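Local coordinates for DUF1993 domain-containing protein (Shewanella denitrificans, PDB 2OQM) that is of unknown function but has the helical bundle fold of the DinB family and is found here as an assembly of two identical subunits, at residues L24-F29 and T116-F121; I70-I75 and Y159-T164; I75-A80 and R108-S113; T79-V84 and T93-D98. All coordinates share one frame; numbering follows the deposited sequence.

The chain sets out along helix 13-50, where 24-29 waits for 116-121 near the end of helix 104-119: contact 1 closes the first long loop. Helix 69-87 then supplies three contacts in turn. Its start, 70-75, meets helix 146-172 in contact 2, which crosses contact 1 because their segments alternate. Residues 75-80 pair with helix 104-119 in contact 3, and 79-84 takes up the connecting loop at 93-98 in contact 4, the shortest closure; both fall within the spans of contacts 1 and 2, and contact 4 lies within contact 3 as well, sharing Thr79 and Ala80. Together they tie all four long helices to one another, with helix 69-87 taking part in contacts 2, 3 and 4.

Contact 1: residues L24-F29 and T116-F121; sequences LTVVQF and TYLEGF. With EDO (1,2-ethanediol), chain G; FMT (formic acid), chain N.
Val26 has CG1 turned anti to the backbone N (chi1 173°) and CG2 anti to the carbonyl carbon, and this spreads its two methyls over different neighbours on segment 116-121. CG1 rests on the backbone, with Val26 CG1 3.4 Å from Leu118 O, and alongside Leu118 CB. CG2 reaches the start of the next side chain, Val26 CG2 to Phe121 CB being 4.0 Å; the Phe121 ring then leads away from the valine. Leu118 places CG anti to its carbonyl carbon (chi1 -71°), which carries one methyl toward the helix opposite: Leu118 CD1 lies 4.3 Å from Phe29 CB, while the Phe29 ring itself turns away to helix 146-172 and packs on Ile155 and Leu158. The contact joins the first and third long helices of the DinB-type four-helix bundle, near the C-terminal end of helix 104-119. There Leu118 O, besides touching the valine methyl, accepts the backbone N-H of Phe121, with a Phe121 N to Leu118 O distance of 3.2 Å. Phe121 CE1 stands 3.6 Å above the plane of the Tyr117 ring, displaced toward its rim, and Val84 of helix 69-87 packs against both Leu118 and Phe121. Small molecules, probably from the crystallisation liquor, sit at two edges of this region. Ethanediol O1 donates to Leu24 O at 2.7 Å, and the same molecule is hydrogen-bonded to Ile151 O of the second subunit. Tyr117 OH meets a formic acid O2 over a very short 2.5 Å, with the formic acid carbon at the edge of the tyrosine ring.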
loop_
_atom_site.group_PDB
_atom_site.type_symbol
_atom_site.label_atom_id
_atom_site.label_comp_id
_atom_site.label_asym_id
_atom_site.label_seq_id
_atom_site.Cartn_x
_atom_site.Cartn_y
_atom_site.Cartn_z
ATOM N N LEU A 24 -11.111 4.040 -5.431
ATOM C CA LEU A 24 -9.914 3.797 -4.624
ATOM C C LEU A 24 -10.223 2.900 -3.429
ATOM O O LEU A 24 -9.340 2.219 -2.922
ATOM C CB LEU A 24 -9.375 5.114 -4.107
ATOM C CG LEU A 24 -8.661 6.048 -5.061
ATOM C CD1 LEU A 24 -8.462 7.439 -4.432
ATOM C CD2 LEU A 24 -7.348 5.397 -5.487
ATOM N N THR A 25 -11.462 2.962 -2.944
ATOM C CA THR A 25 -11.807 2.341 -1.676
ATOM C C THR A 25 -12.716 1.175 -1.929
ATOM O O THR A 25 -12.243 0.035 -2.005
ATOM C CB THR A 25 -12.369 3.364 -0.659
ATOM O OG1 THR A 25 -13.603 3.957 -1.117
ATOM C CG2 THR A 25 -11.303 4.479 -0.332
ATOM N N VAL A 26 -13.980 1.420 -2.211
ATOM C CA VAL A 26 -14.903 0.295 -2.432
ATOM C C VAL A 26 -14.381 -0.702 -3.463
ATOM O O VAL A 26 -14.349 -1.921 -3.243
ATOM C CB VAL A 26 -16.332 0.771 -2.815
ATOM C CG1 VAL A 26 -17.239 -0.456 -3.215
ATOM C CG2 VAL A 26 -16.960 1.464 -1.631
ATOM N N VAL A 27 -13.997 -0.194 -4.621
ATOM C CA VAL A 27 -13.684 -1.078 -5.726
ATOM C C VAL A 27 -12.286 -1.727 -5.517
ATOM O O VAL A 27 -12.157 -2.953 -5.481
ATOM C CB VAL A 27 -13.790 -0.343 -7.028
ATOM C CG1 VAL A 27 -13.427 -1.284 -8.217
ATOM C CG2 VAL A 27 -15.248 0.242 -7.170
ATOM N N GLN A 28 -11.259 -0.926 -5.341
ATOM C CA GLN A 28 -9.903 -1.473 -5.211
ATOM C C GLN A 28 -9.674 -2.213 -3.923
ATOM O O GLN A 28 -8.995 -3.241 -3.918
ATOM C CB GLN A 28 -8.803 -0.407 -5.519
ATOM C CG GLN A 28 -7.387 -0.920 -5.397
ATOM C CD GLN A 28 -6.973 -1.963 -6.426
ATOM O OE1 GLN A 28 -7.669 -2.239 -7.437
ATOM N NE2 GLN A 28 -5.805 -2.532 -6.192
ATOM N N PHE A 29 -10.291 -1.777 -2.822
ATOM C CA PHE A 29 -10.167 -2.531 -1.590
ATOM C C PHE A 29 -10.863 -3.882 -1.663
ATOM O O PHE A 29 -10.387 -4.856 -1.042
ATOM C CB PHE A 29 -10.792 -1.809 -0.407
ATOM C CG PHE A 29 -10.054 -0.567 0.084
ATOM C CD1 PHE A 29 -8.790 -0.219 -0.381
ATOM C CD2 PHE A 29 -10.627 0.202 1.089
ATOM C CE1 PHE A 29 -8.134 0.920 0.135
ATOM C CE2 PHE A 29 -9.983 1.304 1.599
ATOM C CZ PHE A 29 -8.722 1.662 1.105
ATOM N N THR A 116 -19.315 -8.114 1.207
ATOM C CA THR A 116 -20.741 -7.873 1.084
ATOM C C THR A 116 -21.118 -6.459 1.508
ATOM O O THR A 116 -21.911 -5.801 0.834
ATOM C CB THR A 116 -21.547 -8.898 1.934
ATOM O OG1 THR A 116 -21.195 -10.222 1.528
ATOM C CG2 THR A 116 -23.052 -8.722 1.796
ATOM N N TYR A 117 -20.542 -5.991 2.611
ATOM C CA TYR A 117 -20.759 -4.630 3.060
ATOM C C TYR A 117 -20.365 -3.633 1.978
ATOM O O TYR A 117 -21.144 -2.766 1.610
ATOM C CB TYR A 117 -19.970 -4.390 4.318
ATOM C CG TYR A 117 -20.034 -2.972 4.866
ATOM C CD1 TYR A 117 -21.201 -2.490 5.434
ATOM C CD2 TYR A 117 -18.934 -2.137 4.850
ATOM C CE1 TYR A 117 -21.267 -1.198 5.962
ATOM C CE2 TYR A 117 -18.990 -0.869 5.398
ATOM C CZ TYR A 117 -20.164 -0.419 5.957
ATOM O OH TYR A 117 -20.256 0.847 6.463
ATOM N N LEU A 118 -19.192 -3.808 1.392
ATOM C CA LEU A 118 -18.714 -2.874 0.404
ATOM C C LEU A 118 -19.583 -2.866 -0.853
ATOM O O LEU A 118 -19.754 -1.833 -1.478
ATOM C CB LEU A 118 -17.231 -3.163 0.056
ATOM C CG LEU A 118 -16.152 -2.839 1.107
ATOM C CD1 LEU A 118 -14.729 -3.139 0.514
ATOM C CD2 LEU A 118 -16.246 -1.410 1.608
ATOM N N GLU A 119 -20.122 -4.016 -1.228
ATOM C CA GLU A 119 -21.062 -4.111 -2.365
ATOM C C GLU A 119 -22.285 -3.228 -2.253
ATOM O O GLU A 119 -22.969 -2.925 -3.260
ATOM C CB GLU A 119 -21.595 -5.536 -2.512
ATOM C CG GLU A 119 -20.837 -6.404 -3.450
ATOM C CD GLU A 119 -21.154 -7.891 -3.241
ATOM O OE1 GLU A 119 -22.274 -8.235 -2.789
ATOM O OE2 GLU A 119 -20.257 -8.722 -3.505
ATOM N N GLY A 120 -22.623 -2.865 -1.030
ATOM C CA GLY A 120 -23.835 -2.103 -0.785
ATOM C C GLY A 120 -23.727 -0.625 -1.128
ATOM O O GLY A 120 -24.728 0.060 -1.145
ATOM N N PHE A 121 -22.515 -0.142 -1.393
ATOM C CA PHE A 121 -22.269 1.273 -1.652
ATOM C C PHE A 121 -22.275 1.581 -3.136
ATOM O O PHE A 121 -22.079 0.666 -3.940
ATOM C CB PHE A 121 -20.904 1.651 -1.068
ATOM C CG PHE A 121 -20.894 1.687 0.403
ATOM C CD1 PHE A 121 -20.683 0.537 1.127
ATOM C CD2 PHE A 121 -21.131 2.889 1.089
ATOM C CE1 PHE A 121 -20.686 0.552 2.514
ATOM C CE2 PHE A 121 -21.157 2.924 2.490
ATOM C CZ PHE A 121 -20.938 1.744 3.210
HETATM C C1 EDO G . -6.010 2.802 -3.697
HETATM O O1 EDO G . -6.718 1.690 -3.194
HETATM C C2 EDO G . -5.439 2.477 -5.064
HETATM O O2 EDO G . -4.634 1.318 -4.982
HETATM C C FMT N . -23.232 1.089 7.240
HETATM O O1 FMT N . -24.006 1.590 6.428
HETATM O O2 FMT N . -22.241 1.669 7.699
#

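Contact 2: residues I70-I75 and Y159-T164; sequences IRQVQI and YFHITT. With EDO (1,2-ethanediol), chain G.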
loop_
_atom_site.group_PDB
_atom_site.type_symbol
_atom_site.label_atom_id
_atom_site.label_comp_id
_atom_site.label_asym_id
_atom_site.label_seq_id
_atom_site.Cartn_x
_atom_site.Cartn_y
_atom_site.Cartn_z
ATOM N N ILE A 70 -3.455 -13.673 11.815
ATOM C CA ILE A 70 -4.893 -13.527 12.067
ATOM C C ILE A 70 -5.206 -12.027 12.238
ATOM O O ILE A 70 -6.131 -11.477 11.634
ATOM C CB ILE A 70 -5.295 -14.269 13.318
ATOM C CG1 ILE A 70 -5.287 -15.780 13.099
ATOM C CG2 ILE A 70 -6.720 -13.807 13.749
ATOM C CD1 ILE A 70 -5.187 -16.646 14.413
ATOM N N ARG A 71 -4.374 -11.353 13.015
ATOM C CA ARG A 71 -4.589 -9.947 13.302
ATOM C C ARG A 71 -4.396 -9.047 12.111
ATOM O O ARG A 71 -5.155 -8.123 11.881
ATOM C CB ARG A 71 -3.685 -9.473 14.460
ATOM C CG ARG A 71 -4.020 -10.034 15.791
ATOM C CD ARG A 71 -5.286 -9.426 16.379
ATOM N NE ARG A 71 -5.187 -8.029 16.784
ATOM C CZ ARG A 71 -5.977 -7.026 16.362
ATOM N NH1 ARG A 71 -6.958 -7.232 15.473
ATOM N NH2 ARG A 71 -5.797 -5.789 16.857
ATOM N N GLN A 72 -3.390 -9.323 11.298
ATOM C CA GLN A 72 -3.190 -8.567 10.088
ATOM C C GLN A 72 -4.434 -8.621 9.210
ATOM O O GLN A 72 -4.776 -7.601 8.600
ATOM C CB GLN A 72 -1.995 -9.095 9.275
ATOM C CG GLN A 72 -0.614 -9.039 9.920
ATOM C CD GLN A 72 -0.234 -7.617 10.275
ATOM O OE1 GLN A 72 -0.540 -6.700 9.521
ATOM N NE2 GLN A 72 0.436 -7.424 11.415
ATOM N N VAL A 73 -5.044 -9.802 9.080
ATOM C CA VAL A 73 -6.225 -9.985 8.218
ATOM C C VAL A 73 -7.374 -9.182 8.807
ATOM O O VAL A 73 -8.065 -8.456 8.079
ATOM C CB VAL A 73 -6.584 -11.462 8.034
ATOM C CG1 VAL A 73 -7.933 -11.659 7.334
ATOM C CG2 VAL A 73 -5.421 -12.187 7.240
ATOM N N GLN A 74 -7.549 -9.276 10.112
ATOM C CA GLN A 74 -8.608 -8.556 10.781
ATOM C C GLN A 74 -8.453 -7.039 10.592
ATOM O O GLN A 74 -9.434 -6.330 10.304
ATOM C CB GLN A 74 -8.626 -8.908 12.286
ATOM C CG GLN A 74 -8.953 -10.377 12.617
ATOM C CD GLN A 74 -8.772 -10.731 14.071
ATOM O OE1 GLN A 74 -7.941 -10.152 14.747
ATOM N NE2 GLN A 74 -9.575 -11.680 14.568
ATOM N N ILE A 75 -7.224 -6.554 10.711
ATOM C CA ILE A 75 -6.949 -5.120 10.573
ATOM C C ILE A 75 -7.105 -4.681 9.133
ATOM O O ILE A 75 -7.656 -3.631 8.892
ATOM C CB ILE A 75 -5.569 -4.694 11.104
ATOM C CG1 ILE A 75 -5.447 -5.043 12.586
ATOM C CG2 ILE A 75 -5.426 -3.167 10.945
ATOM C CD1 ILE A 75 -4.033 -5.143 13.170
ATOM N N TYR A 159 -2.784 -1.453 2.414
ATOM C CA TYR A 159 -1.667 -2.151 1.746
ATOM C C TYR A 159 -0.589 -2.656 2.735
ATOM O O TYR A 159 0.030 -3.690 2.499
ATOM C CB TYR A 159 -1.044 -1.297 0.635
ATOM C CG TYR A 159 -1.970 -1.214 -0.570
ATOM C CD1 TYR A 159 -2.313 -2.336 -1.283
ATOM C CD2 TYR A 159 -2.612 -0.021 -0.912
ATOM C CE1 TYR A 159 -3.205 -2.287 -2.343
ATOM C CE2 TYR A 159 -3.500 0.026 -1.998
ATOM C CZ TYR A 159 -3.810 -1.106 -2.693
ATOM O OH TYR A 159 -4.659 -1.041 -3.811
ATOM N N PHE A 160 -0.323 -1.887 3.796
ATOM C CA PHE A 160 0.552 -2.316 4.873
ATOM C C PHE A 160 0.127 -3.673 5.448
ATOM O O PHE A 160 0.948 -4.591 5.575
ATOM C CB PHE A 160 0.562 -1.295 6.000
ATOM C CG PHE A 160 1.520 -1.662 7.122
ATOM C CD1 PHE A 160 1.097 -2.490 8.171
ATOM C CD2 PHE A 160 2.817 -1.214 7.151
ATOM C CE1 PHE A 160 1.957 -2.881 9.209
ATOM C CE2 PHE A 160 3.686 -1.604 8.200
ATOM C CZ PHE A 160 3.213 -2.456 9.237
ATOM N N HIS A 161 -1.140 -3.797 5.833
ATOM C CA HIS A 161 -1.537 -5.005 6.493
ATOM C C HIS A 161 -1.705 -6.218 5.564
ATOM O O HIS A 161 -1.357 -7.340 5.967
ATOM C CB HIS A 161 -2.737 -4.741 7.363
ATOM C CG HIS A 161 -2.428 -3.824 8.504
ATOM N ND1 HIS A 161 -1.764 -4.265 9.631
ATOM C CD2 HIS A 161 -2.608 -2.489 8.662
ATOM C CE1 HIS A 161 -1.598 -3.240 10.456
ATOM N NE2 HIS A 161 -2.103 -2.154 9.895
ATOM N N ILE A 162 -2.161 -6.002 4.336
ATOM C CA ILE A 162 -2.162 -7.059 3.338
ATOM C C ILE A 162 -0.725 -7.507 2.965
ATOM O O ILE A 162 -0.415 -8.704 2.911
ATOM C CB ILE A 162 -2.964 -6.692 2.090
ATOM C CG1 ILE A 162 -4.472 -6.516 2.403
ATOM C CG2 ILE A 162 -2.809 -7.798 1.027
ATOM C CD1 ILE A 162 -5.370 -6.278 1.183
ATOM N N THR A 163 0.179 -6.565 2.758
ATOM C CA THR A 163 1.576 -6.911 2.516
ATOM C C THR A 163 2.235 -7.652 3.681
ATOM O O THR A 163 3.040 -8.529 3.455
ATOM C CB THR A 163 2.413 -5.695 2.044
ATOM O OG1 THR A 163 1.777 -5.128 0.885
ATOM C CG2 THR A 163 3.852 -6.091 1.628
ATOM N N THR A 164 1.929 -7.275 4.908
ATOM C CA THR A 164 2.517 -7.906 6.061
ATOM C C THR A 164 1.953 -9.308 6.184
ATOM O O THR A 164 2.693 -10.210 6.491
ATOM C CB THR A 164 2.241 -7.092 7.342
ATOM O OG1 THR A 164 2.800 -5.786 7.191
ATOM C CG2 THR A 164 2.893 -7.770 8.577
HETATM C C1 EDO G . -6.010 2.802 -3.697
HETATM O O1 EDO G . -6.718 1.690 -3.194
HETATM C C2 EDO G . -5.439 2.477 -5.064
HETATM O O2 EDO G . -4.634 1.318 -4.982
#
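His161 meets Gln72 and Ile75 where two antiparallel helices of the DinB-type four-helix bundle, 69-87 and 146-172, pass each other, the local axes 8.5 Å apart and at 151°. Along the second helix Tyr159 comes first and points off to Gln28 and a bound ethanediol. Phe160 lays CD1 over the centre of the His161 ring, 3.5 Å above its plane. On the opposite face, Ile75 CG2 stands anti to the backbone N, which brings this methyl into CH-pi contact 3.6 Å from the His161 ring centroid. At the ring edge, His161 ND1 donates to Gln72 OE1 over 2.7 Å, at an N-H...O angle of 157°, with amide and ring planes only 18° apart. His161 NE2 is hydrogen-bonded to Lys178 NZ of the second subunit, so the imidazole is held at both nitrogens and on both faces. Were His161 replaced by an alanine, Gln72 OE1 and that lysine would probably lose their partner and a gap would open between Phe160 and Ile75. Further on, Phe160 O receives Thr164 N and Thr164 OG1 from opposite faces of its plane, and the OG1 bond helps fix the threonine's rotation, with Thr164 CG2 3.6 Å from Gln72 CD.

Contact 3: residues I75-A80 and R108-S113; sequences IACDTA and RQRIAS
Asp78 OD1 is gripped twice from the side of Arg110: directly by Arg110 NH2 at 3.0 Å and through a water that donates to Asp78 OD1 over 2.8 Å while accepting from Arg110 NE, also at 2.8 Å. The direct bond is a salt bridge, with an N-H...O angle of 160°. It leaves the edge of the guanidinium within that group's plane, yet strikes the carboxylate from above its plane, as the two flat groups are strongly turned against each other. Arg110 gets there by a bend: CG stands anti to the backbone N, and chi2, at 72°, swings the rest of the chain across to helix 69-87. Asp78 is one of several acids around the guanidinium, since Arg110 NH2 also forms a salt bridge to Asp99 and Arg110 NH1 one to Glu101, both in the loop between the helices. These three carboxylates probably keep the arginine charged and limit its rotation. Beside the salt bridge, Cys77 points toward segment 108-113. Its sulfur is shared between two side chains, Cys77 SG lying 3.8 Å from Arg110 CG and 3.8 Å from Ile111 CG1, and its CB comes near the arginine chain as well. The sulfur thus rests against CG of the arginine, and His97 packs on the same side chain farther out, at NE. The local axes stand 9.9 Å apart, and the two helices run the same way, at 10°. Such a parallel pair of second and third helices, joined by a long connection, belongs to the up-down-down-up four-helix bundle of the DinB fold.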
loop_
_atom_site.group_PDB
_atom_site.type_symbol
_atom_site.label_atom_id
_atom_site.label_comp_id
_atom_site.label_asym_id
_atom_site.label_seq_id
_atom_site.Cartn_x
_atom_site.Cartn_y
_atom_site.Cartn_z
ATOM N N ILE A 75 -7.224 -6.554 10.711
ATOM C CA ILE A 75 -6.949 -5.120 10.573
ATOM C C ILE A 75 -7.105 -4.681 9.133
ATOM O O ILE A 75 -7.656 -3.631 8.892
ATOM C CB ILE A 75 -5.569 -4.694 11.104
ATOM C CG1 ILE A 75 -5.447 -5.043 12.586
ATOM C CG2 ILE A 75 -5.426 -3.167 10.945
ATOM C CD1 ILE A 75 -4.033 -5.143 13.170
ATOM N N ALA A 76 -6.670 -5.496 8.178
ATOM C CA ALA A 76 -6.947 -5.202 6.769
ATOM C C ALA A 76 -8.424 -5.089 6.513
ATOM O O ALA A 76 -8.862 -4.145 5.899
ATOM C CB ALA A 76 -6.293 -6.212 5.805
ATOM N N CYS A 77 -9.221 -6.015 7.017
ATOM C CA CYS A 77 -10.643 -5.963 6.779
ATOM C C CYS A 77 -11.272 -4.703 7.402
ATOM O O CYS A 77 -12.108 -4.040 6.786
ATOM C CB CYS A 77 -11.313 -7.209 7.339
ATOM S SG CYS A 77 -11.013 -8.771 6.436
ATOM N N ASP A 78 -10.867 -4.394 8.619
ATOM C CA ASP A 78 -11.377 -3.226 9.345
ATOM C C ASP A 78 -10.963 -1.941 8.667
ATOM O O ASP A 78 -11.745 -1.017 8.549
ATOM C CB ASP A 78 -10.889 -3.216 10.793
ATOM C CG ASP A 78 -11.708 -4.086 11.709
ATOM O OD1 ASP A 78 -12.790 -4.575 11.331
ATOM O OD2 ASP A 78 -11.237 -4.275 12.837
ATOM N N THR A 79 -9.753 -1.912 8.127
ATOM C CA THR A 79 -9.323 -0.719 7.437
ATOM C C THR A 79 -10.271 -0.372 6.280
ATOM O O THR A 79 -10.644 0.803 6.096
ATOM C CB THR A 79 -7.906 -0.905 6.935
ATOM O OG1 THR A 79 -7.039 -1.110 8.058
ATOM C CG2 THR A 79 -7.440 0.307 6.172
ATOM N N ALA A 80 -10.582 -1.380 5.462
ATOM C CA ALA A 80 -11.516 -1.251 4.343
ATOM C C ALA A 80 -12.907 -0.879 4.829
ATOM O O ALA A 80 -13.496 0.099 4.353
ATOM C CB ALA A 80 -11.575 -2.522 3.526
ATOM N N ARG A 108 -12.025 -16.344 6.460
ATOM C CA ARG A 108 -12.693 -16.263 5.151
ATOM C C ARG A 108 -14.091 -15.663 5.284
ATOM O O ARG A 108 -14.515 -14.890 4.424
ATOM C CB ARG A 108 -12.846 -17.625 4.519
ATOM C CG ARG A 108 -11.563 -18.338 4.325
ATOM C CD ARG A 108 -11.094 -18.286 2.929
ATOM N NE ARG A 108 -10.292 -19.463 2.558
ATOM C CZ ARG A 108 -9.373 -19.431 1.609
ATOM N NH1 ARG A 108 -9.113 -18.307 0.944
ATOM N NH2 ARG A 108 -8.689 -20.517 1.348
ATOM N N GLN A 109 -14.780 -15.986 6.374
ATOM C CA GLN A 109 -16.087 -15.361 6.653
ATOM C C GLN A 109 -15.965 -13.852 6.880
ATOM O O GLN A 109 -16.767 -13.095 6.377
ATOM C CB GLN A 109 -16.757 -16.006 7.844
ATOM C CG GLN A 109 -18.131 -15.380 8.192
ATOM C CD GLN A 109 -19.141 -15.497 7.062
ATOM O OE1 GLN A 109 -19.656 -14.486 6.553
ATOM N NE2 GLN A 109 -19.420 -16.728 6.650
ATOM N N ARG A 110 -14.934 -13.434 7.599
ATOM C CA ARG A 110 -14.692 -12.004 7.883
ATOM C C ARG A 110 -14.492 -11.230 6.584
ATOM O O ARG A 110 -15.123 -10.178 6.367
ATOM C CB ARG A 110 -13.489 -11.864 8.796
ATOM C CG ARG A 110 -13.049 -10.433 9.146
ATOM C CD ARG A 110 -13.966 -9.779 10.061
ATOM N NE ARG A 110 -13.375 -8.583 10.670
ATOM C CZ ARG A 110 -12.768 -8.544 11.861
ATOM N NH1 ARG A 110 -12.585 -9.631 12.595
ATOM N NH2 ARG A 110 -12.356 -7.392 12.323
ATOM N N ILE A 111 -13.655 -11.780 5.699
ATOM C CA ILE A 111 -13.446 -11.171 4.376
ATOM C C ILE A 111 -14.728 -11.100 3.601
ATOM O O ILE A 111 -15.054 -10.084 3.063
ATOM C CB ILE A 111 -12.354 -11.938 3.552
ATOM C CG1 ILE A 111 -11.002 -11.831 4.253
ATOM C CG2 ILE A 111 -12.255 -11.425 2.128
ATOM C CD1 ILE A 111 -9.864 -12.648 3.588
ATOM N N ALA A 112 -15.491 -12.198 3.590
ATOM C CA ALA A 112 -16.732 -12.251 2.846
ATOM C C ALA A 112 -17.726 -11.173 3.317
ATOM O O ALA A 112 -18.427 -10.569 2.512
ATOM C CB ALA A 112 -17.348 -13.646 2.991
ATOM N N SER A 113 -17.796 -10.965 4.627
ATOM C CA SER A 113 -18.707 -9.994 5.227
ATOM C C SER A 113 -18.319 -8.578 4.799
ATOM O O SER A 113 -19.162 -7.742 4.436
ATOM C CB SER A 113 -18.608 -10.088 6.740
ATOM O OG SER A 113 -19.337 -9.049 7.374
HETATM O O HOH W 1 -13.958 -6.214 9.359
#

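Contact 4: residues T79-V84 and T93-D98; sequences TAKVGV and TAPKHD
Lys81 NZ reaches from helix 69-87 of the DinB-type bundle to the long connection leading to helix 104-119, and donates to two acceptors there. One is a backbone carbonyl: Lys81 NZ lies 2.6 Å from Pro95 O, close to the plane of that carbonyl, at a C=O...N angle of 159°. The other is an imidazole nitrogen, His97 ND1, 3.0 Å from Lys81 NZ and met at the ring edge, though 25° out of the ring plane. Asp78 OD1 adds a long, weak ion pair to the same ammonium, and may help to offset its charge. The lysine chain runs extended as far as CD and then bends (chi3 69°), which sets the amino group between loop carbonyl and ring. His97 NE2 makes a weak hydrogen bond to Ser113 OG, so polar partners lie at both nitrogens of the ring. A methionine in place of Lys81 would probably leave Pro95 O and His97 ND1 without their donor and the imidazole more at liberty to turn. The stem of the lysine is used too: Tyr117 touches it, and Lys81 CD packs 4.0 Å from Pro95 CG and 4.0 Å from His97 CE1.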
loop_
_atom_site.group_PDB
_atom_site.type_symbol
_atom_site.label_atom_id
_atom_site.label_comp_id
_atom_site.label_asym_id
_atom_site.label_seq_id
_atom_site.Cartn_x
_atom_site.Cartn_y
_atom_site.Cartn_z
ATOM N N THR A 79 -9.753 -1.912 8.127
ATOM C CA THR A 79 -9.323 -0.719 7.437
ATOM C C THR A 79 -10.271 -0.372 6.280
ATOM O O THR A 79 -10.644 0.803 6.096
ATOM C CB THR A 79 -7.906 -0.905 6.935
ATOM O OG1 THR A 79 -7.039 -1.110 8.058
ATOM C CG2 THR A 79 -7.440 0.307 6.172
ATOM N N ALA A 80 -10.582 -1.380 5.462
ATOM C CA ALA A 80 -11.516 -1.251 4.343
ATOM C C ALA A 80 -12.907 -0.879 4.829
ATOM O O ALA A 80 -13.496 0.099 4.353
ATOM C CB ALA A 80 -11.575 -2.522 3.526
ATOM N N LYS A 81 -13.419 -1.649 5.782
ATOM C CA LYS A 81 -14.806 -1.483 6.250
ATOM C C LYS A 81 -15.005 -0.113 6.916
ATOM O O LYS A 81 -15.882 0.656 6.527
ATOM C CB LYS A 81 -15.173 -2.589 7.245
ATOM C CG LYS A 81 -16.610 -2.459 7.811
ATOM C CD LYS A 81 -16.836 -3.374 8.996
ATOM C CE LYS A 81 -16.044 -2.944 10.236
ATOM N NZ LYS A 81 -16.318 -3.812 11.415
ATOM N N VAL A 82 -14.179 0.178 7.922
ATOM C CA VAL A 82 -14.295 1.421 8.688
ATOM C C VAL A 82 -13.893 2.622 7.849
ATOM O O VAL A 82 -14.450 3.725 8.000
ATOM C CB VAL A 82 -13.492 1.347 9.990
ATOM C CG1 VAL A 82 -13.451 2.759 10.703
ATOM C CG2 VAL A 82 -14.045 0.227 10.898
ATOM N N GLY A 83 -12.907 2.435 6.994
ATOM C CA GLY A 83 -12.466 3.501 6.070
ATOM C C GLY A 83 -13.651 3.977 5.215
ATOM O O GLY A 83 -13.961 5.166 5.151
ATOM N N VAL A 84 -14.338 3.039 4.595
ATOM C CA VAL A 84 -15.513 3.356 3.772
ATOM C C VAL A 84 -16.650 3.957 4.611
ATOM O O VAL A 84 -17.224 4.968 4.232
ATOM C CB VAL A 84 -15.969 2.143 2.935
ATOM C CG1 VAL A 84 -17.370 2.354 2.285
ATOM C CG2 VAL A 84 -14.865 1.853 1.807
ATOM N N THR A 93 -23.761 3.011 11.236
ATOM C CA THR A 93 -24.412 1.865 10.580
ATOM C C THR A 93 -23.465 0.670 10.263
ATOM O O THR A 93 -23.937 -0.373 9.772
ATOM C CB THR A 93 -25.095 2.314 9.261
ATOM N N ALA A 94 -22.147 0.821 10.492
ATOM C CA ALA A 94 -21.164 -0.215 10.134
ATOM C C ALA A 94 -21.310 -1.508 10.964
ATOM O O ALA A 94 -21.457 -1.431 12.202
ATOM C CB ALA A 94 -19.723 0.319 10.300
ATOM N N PRO A 95 -21.226 -2.692 10.300
ATOM C CA PRO A 95 -21.189 -3.975 11.033
ATOM C C PRO A 95 -20.011 -4.110 12.018
ATOM O O PRO A 95 -18.869 -3.732 11.702
ATOM C CB PRO A 95 -21.080 -5.038 9.915
ATOM C CG PRO A 95 -20.740 -4.317 8.649
ATOM C CD PRO A 95 -21.202 -2.890 8.834
ATOM N N LYS A 96 -20.298 -4.673 13.196
ATOM C CA LYS A 96 -19.293 -4.814 14.264
ATOM C C LYS A 96 -18.719 -6.234 14.325
ATOM O O LYS A 96 -19.455 -7.212 14.191
ATOM C CB LYS A 96 -19.910 -4.445 15.629
ATOM C CG LYS A 96 -18.937 -4.515 16.810
ATOM C CD LYS A 96 -17.756 -3.560 16.659
ATOM C CE LYS A 96 -16.744 -3.834 17.756
ATOM N NZ LYS A 96 -15.553 -2.942 17.673
ATOM N N HIS A 97 -17.409 -6.329 14.542
ATOM C CA HIS A 97 -16.712 -7.614 14.661
ATOM C C HIS A 97 -15.928 -7.613 15.979
ATOM O O HIS A 97 -15.169 -6.681 16.246
ATOM C CB HIS A 97 -15.765 -7.806 13.472
ATOM C CG HIS A 97 -16.449 -7.868 12.137
ATOM N ND1 HIS A 97 -16.357 -6.852 11.201
ATOM C CD2 HIS A 97 -17.191 -8.843 11.557
ATOM C CE1 HIS A 97 -17.021 -7.193 10.105
ATOM N NE2 HIS A 97 -17.540 -8.397 10.297
ATOM N N ASP A 98 -16.119 -8.644 16.801
ATOM C CA ASP A 98 -15.381 -8.783 18.072
ATOM C C ASP A 98 -13.939 -9.344 17.956
ATOM O O ASP A 98 -13.260 -9.501 18.976
ATOM C CB ASP A 98 -16.179 -9.652 19.053
ATOM C CG ASP A 98 -16.226 -11.123 18.648
ATOM O OD1 ASP A 98 -15.785 -11.471 17.519
ATOM O OD2 ASP A 98 -16.712 -11.936 19.476
#